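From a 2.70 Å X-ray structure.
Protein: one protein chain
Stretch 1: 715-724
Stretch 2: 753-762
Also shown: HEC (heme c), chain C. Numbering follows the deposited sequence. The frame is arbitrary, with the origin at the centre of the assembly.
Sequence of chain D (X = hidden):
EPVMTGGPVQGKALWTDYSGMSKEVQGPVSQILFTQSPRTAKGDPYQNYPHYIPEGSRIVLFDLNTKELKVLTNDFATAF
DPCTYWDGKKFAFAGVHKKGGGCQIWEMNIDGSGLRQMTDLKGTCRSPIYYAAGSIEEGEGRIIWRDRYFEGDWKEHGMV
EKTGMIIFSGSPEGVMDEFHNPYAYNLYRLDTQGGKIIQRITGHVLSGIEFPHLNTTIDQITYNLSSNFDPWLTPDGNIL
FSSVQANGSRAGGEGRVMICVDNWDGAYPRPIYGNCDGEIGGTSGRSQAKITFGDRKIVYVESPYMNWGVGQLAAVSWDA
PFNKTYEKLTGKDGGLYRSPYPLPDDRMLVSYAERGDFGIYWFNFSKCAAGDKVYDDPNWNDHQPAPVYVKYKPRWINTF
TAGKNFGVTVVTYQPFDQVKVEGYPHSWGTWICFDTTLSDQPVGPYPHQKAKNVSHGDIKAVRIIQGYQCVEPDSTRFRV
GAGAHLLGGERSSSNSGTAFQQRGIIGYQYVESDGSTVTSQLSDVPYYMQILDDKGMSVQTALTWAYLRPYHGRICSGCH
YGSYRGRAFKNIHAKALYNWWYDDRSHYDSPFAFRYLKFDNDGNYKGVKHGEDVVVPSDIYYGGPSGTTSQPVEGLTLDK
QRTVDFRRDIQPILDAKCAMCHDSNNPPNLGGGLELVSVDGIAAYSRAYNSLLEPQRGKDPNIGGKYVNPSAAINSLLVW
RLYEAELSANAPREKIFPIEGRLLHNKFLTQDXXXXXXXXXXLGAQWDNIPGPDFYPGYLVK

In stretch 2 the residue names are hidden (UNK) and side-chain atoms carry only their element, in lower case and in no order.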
# COMPACT_ATOMS: atom_id res chain seq x y z
N ASN D 715 20.58 -3.43 7.30
CA ASN D 715 19.73 -4.36 6.55
C ASN D 715 20.39 -4.86 5.27
O ASN D 715 19.81 -5.68 4.55
CB ASN D 715 18.39 -3.70 6.21
CG ASN D 715 17.49 -3.54 7.41
OD1 ASN D 715 17.62 -4.26 8.40
ND2 ASN D 715 16.57 -2.59 7.33
N SER D 716 21.60 -4.38 4.99
CA SER D 716 22.27 -4.69 3.73
C SER D 716 23.10 -5.97 3.81
O SER D 716 23.91 -6.14 4.72
CB SER D 716 23.15 -3.52 3.31
OG SER D 716 22.38 -2.35 3.09
N LEU D 717 22.89 -6.86 2.85
CA LEU D 717 23.59 -8.14 2.79
C LEU D 717 25.11 -7.93 2.73
O LEU D 717 25.87 -8.70 3.32
CB LEU D 717 23.12 -8.95 1.58
CG LEU D 717 23.50 -10.43 1.48
CD1 LEU D 717 22.43 -11.20 0.73
CD2 LEU D 717 24.85 -10.63 0.80
N LEU D 718 25.53 -6.89 2.01
CA LEU D 718 26.94 -6.55 1.91
C LEU D 718 27.55 -6.31 3.28
O LEU D 718 28.62 -6.82 3.60
CB LEU D 718 27.13 -5.32 1.02
CG LEU D 718 28.55 -4.77 0.92
CD1 LEU D 718 29.48 -5.82 0.34
CD2 LEU D 718 28.58 -3.49 0.09
N VAL D 719 26.84 -5.53 4.10
CA VAL D 719 27.29 -5.21 5.44
C VAL D 719 27.20 -6.44 6.34
O VAL D 719 28.06 -6.66 7.20
CB VAL D 719 26.48 -4.06 6.05
CG1 VAL D 719 27.00 -3.70 7.43
CG2 VAL D 719 26.53 -2.85 5.13
N TRP D 720 26.16 -7.24 6.14
CA TRP D 720 26.00 -8.51 6.84
C TRP D 720 27.23 -9.40 6.65
O TRP D 720 27.69 -10.05 7.58
CB TRP D 720 24.75 -9.25 6.36
CG TRP D 720 23.48 -8.82 7.04
CD1 TRP D 720 23.03 -7.54 7.22
CD2 TRP D 720 22.48 -9.68 7.61
NE1 TRP D 720 21.82 -7.55 7.88
CE2 TRP D 720 21.46 -8.85 8.12
CE3 TRP D 720 22.35 -11.06 7.73
CZ2 TRP D 720 20.33 -9.36 8.76
CZ3 TRP D 720 21.22 -11.57 8.36
CH2 TRP D 720 20.23 -10.72 8.86
N ARG D 721 27.75 -9.41 5.42
CA ARG D 721 28.91 -10.22 5.10
C ARG D 721 30.21 -9.59 5.58
O ARG D 721 31.12 -10.29 6.04
CB ARG D 721 28.98 -10.48 3.59
CG ARG D 721 27.88 -11.38 3.07
CD ARG D 721 27.76 -12.64 3.91
NE ARG D 721 29.03 -13.35 4.03
CZ ARG D 721 29.47 -14.26 3.16
NH1 ARG D 721 28.72 -14.58 2.11
NH2 ARG D 721 30.64 -14.85 3.35
N LEU D 722 30.30 -8.27 5.47
CA LEU D 722 31.50 -7.56 5.90
C LEU D 722 31.69 -7.66 7.41
O LEU D 722 32.82 -7.60 7.90
CB LEU D 722 31.45 -6.09 5.46
CG LEU D 722 31.71 -5.84 3.98
CD1 LEU D 722 31.46 -4.39 3.62
CD2 LEU D 722 33.13 -6.25 3.61
N TYR D 723 30.59 -7.78 8.15
CA TYR D 723 30.68 -8.02 9.59
C TYR D 723 30.51 -9.50 9.96
O TYR D 723 30.68 -9.87 11.12
CB TYR D 723 29.63 -7.18 10.33
CG TYR D 723 29.96 -5.71 10.39
CD1 TYR D 723 29.74 -4.88 9.30
CD2 TYR D 723 30.48 -5.14 11.55
CE1 TYR D 723 30.03 -3.53 9.35
CE2 TYR D 723 30.78 -3.79 11.61
CZ TYR D 723 30.55 -2.99 10.51
OH TYR D 723 30.85 -1.65 10.57
N GLU D 724 30.19 -10.32 8.96
CA GLU D 724 29.96 -11.76 9.15
C GLU D 724 29.04 -12.09 10.32
O GLU D 724 29.37 -12.93 11.16
CB GLU D 724 31.29 -12.50 9.32
CG GLU D 724 32.17 -12.53 8.07
CD GLU D 724 31.59 -13.40 6.96
OE1 GLU D 724 32.12 -13.34 5.83
OE2 GLU D 724 30.62 -14.14 7.22
N UNK D 753 37.60 1.74 6.46
CA UNK D 753 37.08 1.39 5.14
C UNK D 753 35.67 0.82 5.22
O UNK D 753 34.75 1.26 4.52
o UNK D 753 40.08 -1.41 4.21
c UNK D 753 40.44 -0.23 4.01
o UNK D 753 41.57 0.06 3.58
c UNK D 753 38.02 0.39 4.46
c UNK D 753 39.45 0.89 4.29
N UNK D 754 35.51 -0.17 6.10
CA UNK D 754 34.22 -0.82 6.31
C UNK D 754 33.16 0.18 6.74
O UNK D 754 32.05 0.19 6.20
n UNK D 754 33.67 -3.62 9.77
c UNK D 754 33.12 -2.80 7.50
c UNK D 754 33.39 -4.01 8.39
c UNK D 754 34.36 -1.94 7.35
n UNK D 754 34.03 -5.78 10.47
c UNK D 754 33.97 -4.49 10.73
n UNK D 754 34.21 -4.05 11.96
N UNK D 755 33.50 1.04 7.69
CA UNK D 755 32.55 2.04 8.17
C UNK D 755 32.35 3.14 7.13
O UNK D 755 31.35 3.86 7.17
c UNK D 755 31.92 4.83 10.16
c UNK D 755 30.84 2.79 10.79
c UNK D 755 29.87 4.88 11.39
c UNK D 755 31.90 3.44 10.17
c UNK D 755 30.91 5.55 10.77
c UNK D 755 33.00 2.65 9.49
o UNK D 755 28.86 5.59 12.00
c UNK D 755 29.83 3.51 11.40
N UNK D 756 33.29 3.28 6.21
CA UNK D 756 33.11 4.19 5.09
C UNK D 756 32.01 3.64 4.20
O UNK D 756 31.14 4.38 3.73
c UNK D 756 34.40 4.37 4.31
N UNK D 757 32.04 2.33 3.97
CA UNK D 757 30.97 1.67 3.22
C UNK D 757 29.63 1.80 3.94
O UNK D 757 28.61 2.10 3.33
c UNK D 757 31.29 0.18 2.98
c UNK D 757 32.57 0.03 2.15
c UNK D 757 32.95 -1.40 1.85
c UNK D 757 30.13 -0.51 2.28
N UNK D 758 29.65 1.58 5.26
CA UNK D 758 28.46 1.72 6.09
C UNK D 758 27.85 3.12 5.95
O UNK D 758 26.64 3.26 5.72
c UNK D 758 27.56 1.79 8.44
c UNK D 758 28.77 1.46 7.57
c UNK D 758 29.19 0.01 7.78
N UNK D 759 28.69 4.14 6.08
CA UNK D 759 28.26 5.53 5.93
C UNK D 759 27.69 5.78 4.54
O UNK D 759 26.66 6.44 4.40
o UNK D 759 30.74 8.51 8.85
o UNK D 759 31.76 7.79 7.04
c UNK D 759 29.42 6.49 6.19
c UNK D 759 29.74 6.71 7.65
c UNK D 759 30.82 7.74 7.86
N UNK D 760 28.37 5.25 3.53
CA UNK D 760 27.92 5.40 2.15
C UNK D 760 26.51 4.85 1.96
O UNK D 760 25.66 5.50 1.36
c UNK D 760 28.88 4.70 1.19
n UNK D 760 27.59 5.12 -2.26
c UNK D 760 27.20 2.81 -3.15
c UNK D 760 28.35 4.59 -0.21
c UNK D 760 28.14 2.02 -0.60
c UNK D 760 27.76 1.09 -1.55
c UNK D 760 28.06 5.61 -1.06
c UNK D 760 28.06 3.38 -0.92
c UNK D 760 27.58 3.75 -2.20
c UNK D 760 27.30 1.49 -2.81
N UNK D 761 26.26 3.65 2.49
CA UNK D 761 24.95 3.03 2.36
C UNK D 761 23.88 3.79 3.16
O UNK D 761 22.78 4.02 2.67
c UNK D 761 25.95 -0.72 2.24
c UNK D 761 25.95 0.77 1.95
c UNK D 761 23.59 0.95 2.75
c UNK D 761 24.98 1.56 2.82
N UNK D 762 24.22 4.18 4.39
CA UNK D 762 23.29 4.92 5.24
C UNK D 762 22.92 6.28 4.65
O UNK D 762 21.84 6.81 4.90
c UNK D 762 23.88 5.10 6.64
c UNK D 762 23.41 4.04 7.61
o UNK D 762 22.80 3.05 7.16
o UNK D 762 23.65 4.20 8.83
FE HEC C . 33.95 -11.70 -1.64
CHA HEC C . 31.27 -13.84 -1.78
CHB HEC C . 31.82 -9.04 -1.18
CHC HEC C . 36.64 -9.54 -1.37
CHD HEC C . 36.12 -14.27 -2.33
NA HEC C . 31.92 -11.47 -1.54
C1A HEC C . 31.00 -12.50 -1.55
C2A HEC C . 29.70 -11.93 -1.27
C3A HEC C . 29.85 -10.62 -1.10
C4A HEC C . 31.25 -10.29 -1.27
CMA HEC C . 28.72 -9.61 -0.79
CAA HEC C . 28.37 -12.72 -1.17
CBA HEC C . 27.73 -12.81 -2.56
CGA HEC C . 26.37 -13.45 -2.44
O1A HEC C . 25.51 -13.20 -3.32
O2A HEC C . 26.14 -14.20 -1.45
NB HEC C . 34.19 -9.66 -1.39
C1B HEC C . 33.17 -8.77 -1.11
C2B HEC C . 33.77 -7.51 -0.71
C3B HEC C . 35.10 -7.65 -0.77
C4B HEC C . 35.39 -9.01 -1.19
CMB HEC C . 33.00 -6.23 -0.32
CAB HEC C . 36.17 -6.59 -0.44
CBB HEC C . 36.23 -6.34 1.08
NC HEC C . 36.00 -11.87 -1.81
C1C HEC C . 36.92 -10.86 -1.67
C2C HEC C . 38.25 -11.43 -1.78
C3C HEC C . 38.10 -12.71 -2.16
C4C HEC C . 36.69 -13.03 -2.11
CMC HEC C . 39.55 -10.60 -1.84
CAC HEC C . 39.24 -13.71 -2.47
CBC HEC C . 40.09 -14.00 -1.21
ND HEC C . 33.72 -13.75 -2.01
C1D HEC C . 34.79 -14.61 -2.24
C2D HEC C . 34.28 -15.95 -2.37
C3D HEC C . 32.76 -15.85 -2.19
C4D HEC C . 32.50 -14.43 -1.98
CMD HEC C . 35.09 -17.24 -2.63
CAD HEC C . 31.77 -17.05 -2.27
CBD HEC C . 30.61 -16.99 -1.27
CGD HEC C . 31.10 -16.84 0.15
O1D HEC C . 30.29 -16.38 1.00
O2D HEC C . 32.27 -17.17 0.44

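Position 753 has three side-chain carbons in a row. The third carries two oxygens, and none of them touches stretch 1. This is a glutamate, E753.

Position 754 has three carbons, a nitrogen, then a carbon bearing two more nitrogens. The flat group at its end lies on the ring of Y723. This is an arginine, R754. Its guanidinium and the Y723 ring have centres 3.7 Å apart and planes 17° apart. R754 NE is 3.3 Å from Y723 CZ. The edge of the same group faces the backbone, where R754 NH1 gives a weak hydrogen bond of 3.4 Å to L722 O.

Position 755 has one carbon, then a six-carbon ring bearing one oxygen. The ring edge is near Y723 OH. This is a tyrosine, Y755. Its CD1 is 4.4 Å from Y723 OH, a marginal contact.

Position 756 has a single side-chain carbon and touches nothing on stretch 1. It is an alanine, A756.

Position 757 has four carbons, forked at the first, with one arm two carbons long. It meets L718 and L722. This is an isoleucine, I757. Its CD1 is 3.8 Å from L722 CD1, and its CG2 is 4.0 Å from L718 CD2.

Position 758 has one carbon carrying two others. It packs against V719 and the edge of the Y723 ring. This is a valine, V758. Its CG2 lies 3.6 Å from Y723 OH and 4.3 Å from V719 CG1.

Position 759 has three carbons, the third with two oxygens, and makes no contact. It is a glutamate, E759.

Position 760 has one carbon, then fused five- and six-membered rings holding eight carbons and a nitrogen. It makes no contact with stretch 1, though its end comes nearer than its CA-to-CB bond suggests. This is a tryptophan, W760.

Position 761 has four carbons, again forked at the first with one longer arm. It reaches S716, L718 and V719. This is an isoleucine, I761. Its CD1 is 3.6 Å from V719 CG2, and its CG2 is 3.5 Å from S716 OG.

Position 762 has two carbons. The second carries two oxygens, and the side chain does not touch stretch 1. This is an aspartate, D762.

The helices run nearly antiparallel, at 162°, so early residues of one face late residues of the other. I757, V758 and I761 pack on L718, V719 and L722. R754 closes one end by covering a face of Y723, where its positive charge meets the ring's electrons. L718 also borders the heme, with its CD1 3.6 Å from HEC CMB.

Stretch 2 753-762: ERYAIVEWID
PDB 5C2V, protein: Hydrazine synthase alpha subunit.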